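Local coordinates for protein aldo-keto reductase family 1 member C1 (Caenorhabditis elegans, PDB 1QWK) that probably reduces aldehydes and ketones to alcohols with NADPH, as an aldose reductase-like member of the TIM-barrel aldo-keto reductase family, at residues 81-86 / 113-118; 85-90 / 136-141; 126-131 / 306-311; 150-155 / 172-177; 196-201 / 256-261. One frame throughout, in Å; residues are numbered along the deposited sequence.

Contact 1 (81-86 / 113-118); sequences KAWTHE and AHMPAA
His-114 is held between Lys-81 and Trp-83, and this is the tight part of the contact. Lys-81 CD lies over the centre of one imidazole face, a CH-pi contact 3.8 Å from the ring centroid. Over the opposite face, toward the rim, comes the benzene edge of Trp-83, with CE3 3.7 Å from His-114 CD2. The pair is T-shaped, the planes turned 76° apart. The His-114 ring hangs there because CG is anti to the backbone N (chi1 -151°), while His-114 N gives a hydrogen bond of 3.0 Å to Ala-82 O, just past the parallel bridge of Ala-82 with Ala-113. An alanine in place of His-114 would probably leave a gap between Lys-81 CD and the Trp-83 edge, with the indole freer to turn. A second close spot is Thr-84 CG2 on Ala-117 O, 3.1 Å apart, a buried carbonyl without a polar partner. Elsewhere the packing is thinner: Met-115 CG touches Trp-83 CZ3 at 4.0 Å, Ala-118 CA makes a CH...O contact with Thr-84 O, and Trp-83 and His-114 themselves stay partly exposed. Lys-81 thus spends its methylenes on the predicted substrate-binding histidine and its NZ on Asp-47 and, weakly, on Tyr-52, the predicted proton donor. One side chain therefore links two elements of the likely active site.

Contact 2 (85-90 / 136-141); sequences HELAPG and RQFDAV
In this TIM barrel the loop between strand 77-82 and helix 92-103 rests on helix 131-143, with Gln-137 reaching across to the backbone around Ala-88. The Gln-137 side chain leaves the helix with CG anti to the carbonyl carbon and runs on extended, chi2 (-167°) carrying CD out toward the loop. Its NE2 gives a hydrogen bond of 2.9 Å to Ala-88 O. The acceptor is near the plane of the glutamine amide, but the donor stands well above the Ala-88 carbonyl plane, 61° out of it. The same nitrogen makes a weak bond to a water, which in turn donates to Leu-87 O at 2.8 Å. At the other end of the amide, OE1 takes the N-H of Leu-92, at the start of helix 92-103, so polar groups at both ends fix the rotation of the amide. OE1 also lies 3.4 Å from Gly-90 CA, where the loop turns with positive phi. The apolar half is small and more deeply buried. Phe-138 packs against Leu-92, Ala-113 and the ring of Tyr-111, and at the edge of its ring CE2 meets Leu-87 CD2 at 4.1 Å.

Contact 3 (126-131 / 306-311); sequences HIASPV and GHPEDA
Hydrogen bonds from Val-131 and His-307 give the contact its polar part. Val-131 N donates to Glu-309 OE2 at 3.0 Å, meeting the carboxylate from above, 56° out of its plane. The glutamate chain is bent at chi2 (-76°), which brings CD back toward Val-131, and the Val-131 CG1 methyl lies against that carboxylate carbon, Glu-309 CD, at 3.7 Å. Because Val-131 opens helix 131-143 and Pro-130 holds the N-cap position, the helix end would probably favour the negative charge, which also has Arg-162 as salt-bridge partner. His-307 is gripped at both nitrogens. ND1 accepts from Glu-309 N at 2.9 Å in the plane of the ring, inside the type I turn from His-307 to Asp-310. NE2 is the donor, chiefly to Ala-118 O and only weakly, at 3.2 Å, to Ile-127 O.

Among the ring contacts, His-307 CB sits over the centre of the His-126 imidazole, 4.2 Å from its centroid. The two side chains run in opposing directions as they pass, their ring planes 48° apart, and His-126 CB touches His-307 CD2 at 3.7 Å. The apolar contact is made by CB of Ala-128, the central residue of an inverse gamma turn, which meets Pro-308 CG at 3.8 Å.

The tail after helix 283-289 thereby lies across a hairpin and a helix start. Strand 126-127 pairs with strand 118-119, whose Phe-119 ring meets both histidines, and helix 157-164 offers Gln-159 and Arg-162 to the Val-131 end.

Contact 4 (150-155 / 172-177); sequences VGVSNW and HNSQVE
Gln-175 O is gripped by two donors at the end of the neighbouring strand, Ser-153 OG and, just past it, Asn-154 N, which reach it from opposite faces of its carbonyl plane. The hydroxyl bond is the shorter: Ser-153 OG, anti to its own backbone N (chi1 -173°), donates at 2.8 Å from 37° above that plane. Asn-154 N stands 3.2 Å from the same oxygen. Further back along the parallel pair, Gln-175 N gives 2.9 Å to Val-152 O, and Val-152 N gives 3.0 Å to Asn-173 O. Gly-151 passes close against this last carbonyl, where a side chain would clash with it. At the start, His-172 N gives 2.9 Å to Val-150 O. The imidazole then turns its edge to the strand, with CD2 3.0 Å from Val-150 N and 3.7 Å from Val-150 CG2, while ND1 bonds Ser-11 OG. An alanine at His-172 would probably open a gap beside Val-150 CG2 and leave the Ser-11 hydroxyl without its mate. A water joins Trp-155 N to Ser-174 OG, whose other partner is His-187. These buried strands, the two ends of a beta-alpha-beta crossover through helix 157-164, thus satisfy most of their facing amides and carbonyls; Asn-173 N has no partner. Held from both faces, the Gln-175 carbonyl belongs to a residue whose side chain comes within about 3 Å (nearest atoms) of that of Lys-81, predicted to lower the active-site tyrosine pKa.

Contact 5 (196-201 / 256-261); sequences ISVTSY and RGCAIL
Leu-261 lies against Thr-199 and Ser-200 of the adjoining strand. Its CB is 3.8 Å from Ser-200 O. From there CG, anti to the carbonyl carbon (chi1 -65°), comes 3.6 Å from Thr-199 CG2, and CD1 at the tip presses closer on the same methyl, at 3.5 Å. Thr-199 can offer that methyl because CG2 is anti to its backbone N, which leaves OG1 anti to the carbonyl carbon. OG1 sits 3.7 Å from Ala-259 CB and takes its hydrogen bond from outside the pair, with Asn-173 ND2. The threonine thus presents a methyl to Leu-261 and a hydroxyl to the side chain of strand 173-177.

The backbones run parallel, 26° apart in direction. Ala-259 is held at both its polar atoms: its N gives 2.9 Å to Val-198 O, and its carbonyl receives Ser-200 N in an almost straight bond, 176° at the hydrogen. Leu-261 N reaches Ser-200 O only weakly, so the pairing slackens at this end. At the other end Val-198 CG1 touches Cys-258 SG at 3.9 Å, and a water accepts from Val-198 N and donates to Gly-257 O. Gly-257, with positive phi, completes a Schellman motif at the end of helix 245-255.

Thr-199, Ala-259 and Leu-261 share the inner face of the barrel with Gln-175 of strand 173-177. On the outer face Ile-260 packs on Leu-250, Ala-253 and Leu-254 of helix 245-255, and Val-198 on Cys-191 of helix 185-193.

In the fold
From the N terminus, contact 1 starts at the end of strand 77-82 and contact 2 in the loop that follows, sharing His-85 and Glu-86. Contact 1 closes first, after strand 110-113. Contact 3 opens at 126-131 before contact 2 closes on helix 131-143, so these two cross. Contact 3 closes only at 306-311, in the C-terminal tail, and its long loop encloses contacts 4 and 5 in series. Contacts 1, 4 and 5 tie neighbouring strands of one parallel barrel; 4 and 5 touch through strands 173-177 and 197-201. Contact 2 sets a loop on helix 131-143, contact 3 the tail on strand 126-127 and the start of that helix; both touch contact 1.

Contact 1 (81-86 / 113-118)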
# COMPACT_ATOMS: atom_id res chain seq x y z
N LYS A 81 -7.82 5.23 -3.03
CA LYS A 81 -7.97 5.91 -1.75
C LYS A 81 -8.49 7.33 -1.85
O LYS A 81 -8.15 8.07 -2.78
CB LYS A 81 -6.61 5.93 -1.04
CG LYS A 81 -5.80 4.65 -1.17
CD LYS A 81 -4.50 4.75 -0.38
CE LYS A 81 -3.51 3.67 -0.80
NZ LYS A 81 -3.02 3.92 -2.20
N ALA A 82 -9.31 7.71 -0.87
CA ALA A 82 -9.86 9.06 -0.83
C ALA A 82 -8.85 9.99 -0.16
O ALA A 82 -8.28 9.64 0.87
CB ALA A 82 -11.18 9.06 -0.04
N TRP A 83 -8.62 11.16 -0.75
CA TRP A 83 -7.68 12.12 -0.20
C TRP A 83 -8.34 12.94 0.92
O TRP A 83 -9.54 12.83 1.15
CB TRP A 83 -7.14 13.04 -1.30
CG TRP A 83 -5.96 13.86 -0.88
CD1 TRP A 83 -5.79 15.20 -1.07
CD2 TRP A 83 -4.81 13.41 -0.16
NE1 TRP A 83 -4.60 15.61 -0.51
CE2 TRP A 83 -3.98 14.53 0.05
CE3 TRP A 83 -4.39 12.16 0.33
CZ2 TRP A 83 -2.75 14.45 0.74
CZ3 TRP A 83 -3.17 12.08 1.01
CH2 TRP A 83 -2.37 13.22 1.20
N THR A 84 -7.55 13.77 1.60
CA THR A 84 -8.04 14.56 2.73
C THR A 84 -9.30 15.42 2.53
O THR A 84 -10.11 15.53 3.45
CB THR A 84 -6.90 15.45 3.29
OG1 THR A 84 -6.36 16.28 2.26
CG2 THR A 84 -5.79 14.57 3.86
N HIS A 85 -9.46 16.02 1.36
CA HIS A 85 -10.63 16.85 1.12
C HIS A 85 -11.87 16.01 0.82
O HIS A 85 -13.00 16.48 0.96
CB HIS A 85 -10.36 17.82 -0.05
CG HIS A 85 -10.11 17.14 -1.36
ND1 HIS A 85 -9.12 16.20 -1.53
CD2 HIS A 85 -10.72 17.27 -2.56
CE1 HIS A 85 -9.13 15.78 -2.79
NE2 HIS A 85 -10.09 16.41 -3.43
N GLU A 86 -11.67 14.76 0.44
CA GLU A 86 -12.78 13.87 0.14
C GLU A 86 -13.30 13.20 1.41
O GLU A 86 -14.37 12.59 1.40
CB GLU A 86 -12.33 12.83 -0.90
CG GLU A 86 -11.79 13.50 -2.16
CD GLU A 86 -11.24 12.53 -3.20
OE1 GLU A 86 -10.38 11.70 -2.86
OE2 GLU A 86 -11.69 12.62 -4.37
N ALA A 113 -9.47 5.23 3.29
CA ALA A 113 -9.33 6.63 3.66
C ALA A 113 -7.79 6.73 3.63
O ALA A 113 -7.12 6.02 4.37
CB ALA A 113 -9.85 6.86 5.09
N HIS A 114 -7.24 7.57 2.76
CA HIS A 114 -5.79 7.69 2.61
C HIS A 114 -5.12 8.17 3.89
O HIS A 114 -3.96 7.86 4.15
CB HIS A 114 -5.47 8.67 1.47
CG HIS A 114 -4.18 8.41 0.77
ND1 HIS A 114 -3.07 7.91 1.40
CD2 HIS A 114 -3.82 8.63 -0.52
CE1 HIS A 114 -2.07 7.84 0.53
NE2 HIS A 114 -2.50 8.27 -0.64
N MET A 115 -5.86 8.94 4.67
CA MET A 115 -5.39 9.48 5.95
C MET A 115 -6.61 9.56 6.87
O MET A 115 -7.74 9.34 6.44
CB MET A 115 -4.86 10.91 5.77
CG MET A 115 -3.68 11.07 4.81
SD MET A 115 -2.12 10.52 5.55
CE MET A 115 -1.19 10.09 4.06
N PRO A 116 -6.38 9.85 8.15
CA PRO A 116 -7.49 9.96 9.10
C PRO A 116 -7.89 11.43 9.30
O PRO A 116 -8.92 11.73 9.91
CB PRO A 116 -6.91 9.36 10.38
CG PRO A 116 -5.48 9.82 10.31
CD PRO A 116 -5.11 9.58 8.86
N ALA A 117 -7.07 12.33 8.77
CA ALA A 117 -7.27 13.78 8.92
C ALA A 117 -7.85 14.52 7.71
O ALA A 117 -7.22 14.57 6.65
CB ALA A 117 -5.96 14.42 9.32
N ALA A 118 -9.02 15.13 7.89
CA ALA A 118 -9.68 15.87 6.82
C ALA A 118 -9.15 17.30 6.69
O ALA A 118 -8.82 17.95 7.68
CB ALA A 118 -11.19 15.89 7.05

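Contact 2 (85-90 / 136-141)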
# COMPACT_ATOMS: atom_id res chain seq x y z
N HIS A 85 -9.46 16.02 1.36
CA HIS A 85 -10.63 16.85 1.12
C HIS A 85 -11.87 16.01 0.82
O HIS A 85 -13.00 16.48 0.96
CB HIS A 85 -10.36 17.82 -0.05
CG HIS A 85 -10.11 17.14 -1.36
ND1 HIS A 85 -9.12 16.20 -1.53
CD2 HIS A 85 -10.72 17.27 -2.56
CE1 HIS A 85 -9.13 15.78 -2.79
NE2 HIS A 85 -10.09 16.41 -3.43
N GLU A 86 -11.67 14.76 0.44
CA GLU A 86 -12.78 13.87 0.14
C GLU A 86 -13.30 13.20 1.41
O GLU A 86 -14.37 12.59 1.40
CB GLU A 86 -12.33 12.83 -0.90
CG GLU A 86 -11.79 13.50 -2.16
CD GLU A 86 -11.24 12.53 -3.20
OE1 GLU A 86 -10.38 11.70 -2.86
OE2 GLU A 86 -11.69 12.62 -4.37
N LEU A 87 -12.56 13.32 2.50
CA LEU A 87 -12.95 12.73 3.78
C LEU A 87 -13.96 13.60 4.52
O LEU A 87 -14.62 13.13 5.45
CB LEU A 87 -11.72 12.55 4.67
CG LEU A 87 -10.60 11.68 4.12
CD1 LEU A 87 -9.41 11.71 5.08
CD2 LEU A 87 -11.10 10.26 3.93
N ALA A 88 -14.07 14.86 4.11
CA ALA A 88 -14.99 15.81 4.73
C ALA A 88 -16.44 15.35 4.64
O ALA A 88 -16.81 14.60 3.73
CB ALA A 88 -14.84 17.17 4.08
N PRO A 89 -17.28 15.80 5.58
CA PRO A 89 -18.70 15.43 5.60
C PRO A 89 -19.39 15.54 4.24
O PRO A 89 -19.35 16.58 3.59
CB PRO A 89 -19.29 16.39 6.63
CG PRO A 89 -18.15 16.53 7.61
CD PRO A 89 -16.97 16.71 6.69
N GLY A 90 -20.02 14.44 3.83
CA GLY A 90 -20.74 14.39 2.56
C GLY A 90 -19.92 14.47 1.29
O GLY A 90 -20.50 14.62 0.21
N ARG A 136 -18.37 6.50 8.85
CA ARG A 136 -19.77 6.34 8.48
C ARG A 136 -19.95 6.51 6.97
O ARG A 136 -20.80 5.85 6.36
CB ARG A 136 -20.66 7.33 9.24
CG ARG A 136 -20.58 7.21 10.76
CD ARG A 136 -21.69 8.00 11.44
NE ARG A 136 -22.95 7.28 11.36
CZ ARG A 136 -23.36 6.38 12.24
NH1 ARG A 136 -22.61 6.08 13.30
NH2 ARG A 136 -24.50 5.73 12.06
N GLN A 137 -19.15 7.37 6.35
CA GLN A 137 -19.27 7.56 4.91
C GLN A 137 -18.76 6.33 4.15
O GLN A 137 -19.27 5.99 3.09
CB GLN A 137 -18.50 8.80 4.44
CG GLN A 137 -19.03 10.11 4.99
CD GLN A 137 -18.46 11.31 4.26
OE1 GLN A 137 -18.82 11.58 3.11
NE2 GLN A 137 -17.54 12.01 4.91
N PHE A 138 -17.75 5.67 4.71
CA PHE A 138 -17.21 4.47 4.08
C PHE A 138 -18.22 3.34 4.18
O PHE A 138 -18.39 2.55 3.25
CB PHE A 138 -15.87 4.09 4.73
CG PHE A 138 -14.70 4.85 4.16
CD1 PHE A 138 -14.02 4.36 3.04
CD2 PHE A 138 -14.35 6.11 4.66
CE1 PHE A 138 -13.03 5.11 2.42
CE2 PHE A 138 -13.36 6.86 4.04
CZ PHE A 138 -12.69 6.37 2.92
N ASP A 139 -18.90 3.27 5.32
CA ASP A 139 -19.93 2.26 5.54
C ASP A 139 -20.99 2.43 4.45
O ASP A 139 -21.45 1.46 3.85
CB ASP A 139 -20.56 2.46 6.92
CG ASP A 139 -21.75 1.54 7.16
OD1 ASP A 139 -21.57 0.31 7.25
OD2 ASP A 139 -22.88 2.07 7.26
N ALA A 140 -21.35 3.69 4.18
CA ALA A 140 -22.36 4.00 3.18
C ALA A 140 -21.98 3.61 1.75
O ALA A 140 -22.79 3.03 1.03
CB ALA A 140 -22.70 5.50 3.23
N VAL A 141 -20.76 3.93 1.33
CA VAL A 141 -20.34 3.58 -0.03
C VAL A 141 -20.22 2.06 -0.18
O VAL A 141 -20.47 1.52 -1.26
CB VAL A 141 -19.00 4.28 -0.42
CG1 VAL A 141 -19.19 5.78 -0.36
CG2 VAL A 141 -17.86 3.84 0.50
O HOH W 1 -16.39 13.03 7.56

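Contact 3 (126-131 / 306-311)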
# COMPACT_ATOMS: atom_id res chain seq x y z
N HIS A 126 -7.64 22.90 8.51
CA HIS A 126 -7.99 21.59 9.06
C HIS A 126 -9.50 21.49 9.19
O HIS A 126 -10.18 22.49 9.45
CB HIS A 126 -7.38 21.41 10.45
CG HIS A 126 -5.88 21.46 10.48
ND1 HIS A 126 -5.17 21.69 11.63
CD2 HIS A 126 -4.97 21.27 9.50
CE1 HIS A 126 -3.87 21.64 11.36
NE2 HIS A 126 -3.73 21.38 10.08
N ILE A 127 -10.03 20.30 8.98
CA ILE A 127 -11.46 20.07 9.16
C ILE A 127 -11.50 19.00 10.24
O ILE A 127 -11.10 17.86 10.02
CB ILE A 127 -12.15 19.56 7.88
CG1 ILE A 127 -12.10 20.64 6.80
CG2 ILE A 127 -13.60 19.20 8.18
CD1 ILE A 127 -12.80 20.26 5.51
N ALA A 128 -11.95 19.41 11.43
CA ALA A 128 -12.00 18.52 12.58
C ALA A 128 -13.15 17.53 12.55
O ALA A 128 -13.99 17.52 13.45
CB ALA A 128 -12.07 19.35 13.86
N SER A 129 -13.18 16.69 11.52
CA SER A 129 -14.22 15.68 11.40
C SER A 129 -13.70 14.40 12.06
O SER A 129 -12.74 13.79 11.58
CB SER A 129 -14.53 15.42 9.93
OG SER A 129 -15.65 14.54 9.81
N PRO A 130 -14.32 13.98 13.17
CA PRO A 130 -13.86 12.76 13.85
C PRO A 130 -13.83 11.55 12.94
O PRO A 130 -14.64 11.44 12.01
CB PRO A 130 -14.85 12.61 15.00
CG PRO A 130 -16.11 13.22 14.44
CD PRO A 130 -15.59 14.46 13.75
N VAL A 131 -12.90 10.63 13.18
CA VAL A 131 -12.79 9.44 12.35
C VAL A 131 -14.10 8.65 12.34
O VAL A 131 -14.37 7.90 11.41
CB VAL A 131 -11.63 8.51 12.81
CG1 VAL A 131 -10.29 9.19 12.55
CG2 VAL A 131 -11.78 8.14 14.27
N GLY A 306 -0.64 19.00 14.18
CA GLY A 306 -1.59 19.98 14.68
C GLY A 306 -3.04 19.65 14.45
O GLY A 306 -3.93 20.26 15.05
N HIS A 307 -3.30 18.69 13.57
CA HIS A 307 -4.67 18.29 13.27
C HIS A 307 -5.16 17.42 14.43
O HIS A 307 -4.41 16.58 14.93
CB HIS A 307 -4.69 17.51 11.96
CG HIS A 307 -6.06 17.30 11.40
ND1 HIS A 307 -7.00 16.49 12.00
CD2 HIS A 307 -6.65 17.79 10.28
CE1 HIS A 307 -8.11 16.48 11.28
NE2 HIS A 307 -7.92 17.27 10.23
N PRO A 308 -6.41 17.61 14.86
CA PRO A 308 -6.95 16.81 15.97
C PRO A 308 -6.93 15.30 15.72
O PRO A 308 -6.93 14.51 16.67
CB PRO A 308 -8.36 17.37 16.16
CG PRO A 308 -8.71 17.92 14.81
CD PRO A 308 -7.42 18.56 14.35
N GLU A 309 -6.90 14.89 14.46
CA GLU A 309 -6.85 13.46 14.15
C GLU A 309 -5.49 13.04 13.58
O GLU A 309 -5.40 12.11 12.78
CB GLU A 309 -7.98 13.07 13.19
CG GLU A 309 -9.39 13.20 13.80
CD GLU A 309 -9.75 12.07 14.76
OE1 GLU A 309 -8.84 11.34 15.23
OE2 GLU A 309 -10.95 11.92 15.08
N ASP A 310 -4.43 13.73 14.00
CA ASP A 310 -3.08 13.38 13.56
C ASP A 310 -2.78 12.01 14.18
O ASP A 310 -2.64 11.89 15.39
CB ASP A 310 -2.07 14.42 14.05
CG ASP A 310 -0.64 14.04 13.74
OD1 ASP A 310 -0.42 13.04 13.01
OD2 ASP A 310 0.28 14.75 14.21
N ALA A 311 -2.68 10.99 13.34
CA ALA A 311 -2.43 9.63 13.82
C ALA A 311 -1.11 9.44 14.56
O ALA A 311 -0.99 8.55 15.41
CB ALA A 311 -2.49 8.65 12.64

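Contact 4 (150-155 / 172-177)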
# COMPACT_ATOMS: atom_id res chain seq x y z
N VAL A 150 -13.80 -1.99 2.35
CA VAL A 150 -13.37 -0.66 2.76
C VAL A 150 -12.33 -0.74 3.86
O VAL A 150 -12.27 -1.71 4.61
CB VAL A 150 -14.57 0.20 3.24
CG1 VAL A 150 -15.40 0.66 2.03
CG2 VAL A 150 -15.44 -0.58 4.20
N GLY A 151 -11.51 0.30 3.95
CA GLY A 151 -10.46 0.31 4.96
C GLY A 151 -9.83 1.66 5.17
O GLY A 151 -10.34 2.68 4.70
N VAL A 152 -8.70 1.66 5.86
CA VAL A 152 -8.00 2.89 6.19
C VAL A 152 -6.50 2.80 5.95
O VAL A 152 -5.94 1.71 5.80
CB VAL A 152 -8.24 3.24 7.66
CG1 VAL A 152 -9.75 3.28 7.95
CG2 VAL A 152 -7.58 2.18 8.55
N SER A 153 -5.85 3.96 5.91
CA SER A 153 -4.41 4.03 5.72
C SER A 153 -3.85 5.11 6.62
O SER A 153 -4.42 6.20 6.73
CB SER A 153 -4.07 4.34 4.26
OG SER A 153 -2.66 4.24 4.04
N ASN A 154 -2.73 4.82 7.28
CA ASN A 154 -2.09 5.78 8.16
C ASN A 154 -2.92 6.17 9.39
O ASN A 154 -2.80 7.27 9.91
CB ASN A 154 -1.73 7.05 7.37
CG ASN A 154 -0.84 6.74 6.18
OD1 ASN A 154 -1.19 7.05 5.03
ND2 ASN A 154 0.31 6.13 6.44
N TRP A 155 -3.78 5.25 9.83
CA TRP A 155 -4.60 5.46 11.02
C TRP A 155 -3.89 4.73 12.16
O TRP A 155 -3.19 3.74 11.91
CB TRP A 155 -5.98 4.84 10.84
CG TRP A 155 -6.95 5.61 10.00
CD1 TRP A 155 -6.69 6.29 8.84
CD2 TRP A 155 -8.37 5.71 10.21
NE1 TRP A 155 -7.86 6.80 8.31
CE2 TRP A 155 -8.90 6.46 9.14
CE3 TRP A 155 -9.24 5.24 11.20
CZ2 TRP A 155 -10.27 6.75 9.03
CZ3 TRP A 155 -10.61 5.52 11.09
CH2 TRP A 155 -11.11 6.28 10.01
N HIS A 172 -11.97 -3.53 6.84
CA HIS A 172 -11.47 -4.75 6.21
C HIS A 172 -9.96 -4.78 6.00
O HIS A 172 -9.35 -5.85 5.92
CB HIS A 172 -12.13 -4.97 4.84
CG HIS A 172 -13.63 -4.97 4.87
ND1 HIS A 172 -14.37 -5.84 5.65
CD2 HIS A 172 -14.53 -4.21 4.20
CE1 HIS A 172 -15.65 -5.62 5.45
NE2 HIS A 172 -15.78 -4.64 4.58
N ASN A 173 -9.35 -3.60 5.90
CA ASN A 173 -7.91 -3.51 5.64
C ASN A 173 -7.29 -2.23 6.20
O ASN A 173 -7.96 -1.20 6.32
CB ASN A 173 -7.68 -3.60 4.12
CG ASN A 173 -6.23 -3.30 3.71
OD1 ASN A 173 -5.90 -2.18 3.31
ND2 ASN A 173 -5.38 -4.31 3.79
N SER A 174 -6.01 -2.32 6.56
CA SER A 174 -5.25 -1.19 7.07
C SER A 174 -3.94 -1.19 6.29
O SER A 174 -3.20 -2.17 6.30
CB SER A 174 -4.95 -1.35 8.56
OG SER A 174 -3.97 -0.39 8.97
N GLN A 175 -3.67 -0.09 5.59
CA GLN A 175 -2.45 0.03 4.80
C GLN A 175 -1.52 1.01 5.50
O GLN A 175 -1.86 2.18 5.69
CB GLN A 175 -2.76 0.53 3.39
CG GLN A 175 -1.53 0.57 2.49
CD GLN A 175 -1.83 0.98 1.06
OE1 GLN A 175 -2.72 0.41 0.41
NE2 GLN A 175 -1.09 1.95 0.56
N VAL A 176 -0.35 0.52 5.89
CA VAL A 176 0.62 1.36 6.59
C VAL A 176 2.05 1.08 6.15
O VAL A 176 2.33 0.10 5.46
CB VAL A 176 0.56 1.12 8.12
CG1 VAL A 176 -0.82 1.48 8.66
CG2 VAL A 176 0.89 -0.34 8.43
N GLU A 177 2.95 1.97 6.55
CA GLU A 177 4.37 1.81 6.26
C GLU A 177 4.80 0.60 7.07
O GLU A 177 4.56 0.54 8.27
CB GLU A 177 5.16 3.03 6.73
CG GLU A 177 6.65 2.91 6.47
CD GLU A 177 7.46 4.03 7.10
OE1 GLU A 177 6.87 5.08 7.43
OE2 GLU A 177 8.70 3.85 7.26
O HOH W 2 -3.94 2.41 9.32

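Contact 5 (196-201 / 256-261)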
# COMPACT_ATOMS: atom_id res chain seq x y z
N ILE A 196 -8.42 -7.71 10.85
CA ILE A 196 -8.21 -6.66 9.86
C ILE A 196 -6.96 -7.03 9.07
O ILE A 196 -5.90 -7.28 9.65
CB ILE A 196 -7.96 -5.29 10.55
CG1 ILE A 196 -9.18 -4.91 11.41
CG2 ILE A 196 -7.70 -4.22 9.49
CD1 ILE A 196 -8.98 -3.63 12.21
N SER A 197 -7.07 -7.10 7.75
CA SER A 197 -5.91 -7.44 6.94
C SER A 197 -4.96 -6.25 6.95
O SER A 197 -5.39 -5.10 7.12
CB SER A 197 -6.32 -7.79 5.50
OG SER A 197 -6.84 -6.66 4.81
N VAL A 198 -3.67 -6.52 6.81
CA VAL A 198 -2.66 -5.47 6.80
C VAL A 198 -1.90 -5.45 5.48
O VAL A 198 -1.46 -6.49 5.00
CB VAL A 198 -1.63 -5.66 7.95
CG1 VAL A 198 -0.58 -4.53 7.91
CG2 VAL A 198 -2.34 -5.68 9.29
N THR A 199 -1.77 -4.26 4.90
CA THR A 199 -1.03 -4.09 3.67
C THR A 199 0.14 -3.18 3.97
O THR A 199 -0.02 -2.10 4.56
CB THR A 199 -1.87 -3.43 2.55
OG1 THR A 199 -2.89 -4.34 2.12
CG2 THR A 199 -0.98 -3.08 1.36
N SER A 200 1.33 -3.63 3.59
CA SER A 200 2.55 -2.87 3.80
C SER A 200 2.94 -2.06 2.59
O SER A 200 2.93 -2.57 1.47
CB SER A 200 3.70 -3.85 4.09
OG SER A 200 4.94 -3.34 3.61
N TYR A 201 3.25 -0.78 2.79
CA TYR A 201 3.76 0.02 1.68
C TYR A 201 5.19 0.34 2.08
O TYR A 201 5.55 0.18 3.26
CB TYR A 201 2.92 1.28 1.39
CG TYR A 201 2.88 2.40 2.41
CD1 TYR A 201 3.99 3.22 2.64
CD2 TYR A 201 1.69 2.72 3.06
CE1 TYR A 201 3.91 4.34 3.48
CE2 TYR A 201 1.59 3.83 3.89
CZ TYR A 201 2.70 4.64 4.10
OH TYR A 201 2.58 5.74 4.92
N ARG A 256 5.09 -12.24 7.63
CA ARG A 256 4.69 -11.54 8.86
C ARG A 256 3.16 -11.55 8.83
O ARG A 256 2.49 -11.19 9.81
CB ARG A 256 5.18 -10.08 8.86
CG ARG A 256 6.65 -9.84 9.26
CD ARG A 256 6.88 -9.97 10.77
NE ARG A 256 5.93 -9.17 11.54
CZ ARG A 256 5.93 -7.83 11.60
NH1 ARG A 256 6.83 -7.13 10.92
NH2 ARG A 256 5.00 -7.21 12.31
N GLY A 257 2.60 -11.96 7.69
CA GLY A 257 1.16 -12.04 7.52
C GLY A 257 0.55 -10.82 6.86
O GLY A 257 -0.63 -10.52 7.08
N CYS A 258 1.33 -10.12 6.04
CA CYS A 258 0.84 -8.92 5.37
C CYS A 258 0.83 -9.03 3.85
O CYS A 258 1.47 -9.91 3.27
CB CYS A 258 1.73 -7.72 5.71
SG CYS A 258 1.96 -7.40 7.46
N ALA A 259 0.07 -8.15 3.22
CA ALA A 259 0.04 -8.08 1.77
C ALA A 259 1.12 -7.03 1.50
O ALA A 259 1.44 -6.24 2.39
CB ALA A 259 -1.32 -7.60 1.27
N ILE A 260 1.68 -7.02 0.30
CA ILE A 260 2.74 -6.06 -0.03
C ILE A 260 2.49 -5.27 -1.30
O ILE A 260 1.80 -5.74 -2.21
CB ILE A 260 4.11 -6.77 -0.17
CG1 ILE A 260 4.04 -7.83 -1.27
CG2 ILE A 260 4.50 -7.40 1.17
CD1 ILE A 260 5.35 -8.59 -1.50
N LEU A 261 3.07 -4.07 -1.36
CA LEU A 261 2.92 -3.16 -2.49
C LEU A 261 4.24 -2.54 -2.96
O LEU A 261 4.47 -1.35 -2.77
CB LEU A 261 1.97 -2.01 -2.13
CG LEU A 261 0.51 -2.34 -1.86
CD1 LEU A 261 -0.24 -1.07 -1.43
CD2 LEU A 261 -0.12 -2.93 -3.11
O HOH W 3 -3.09 -9.38 6.50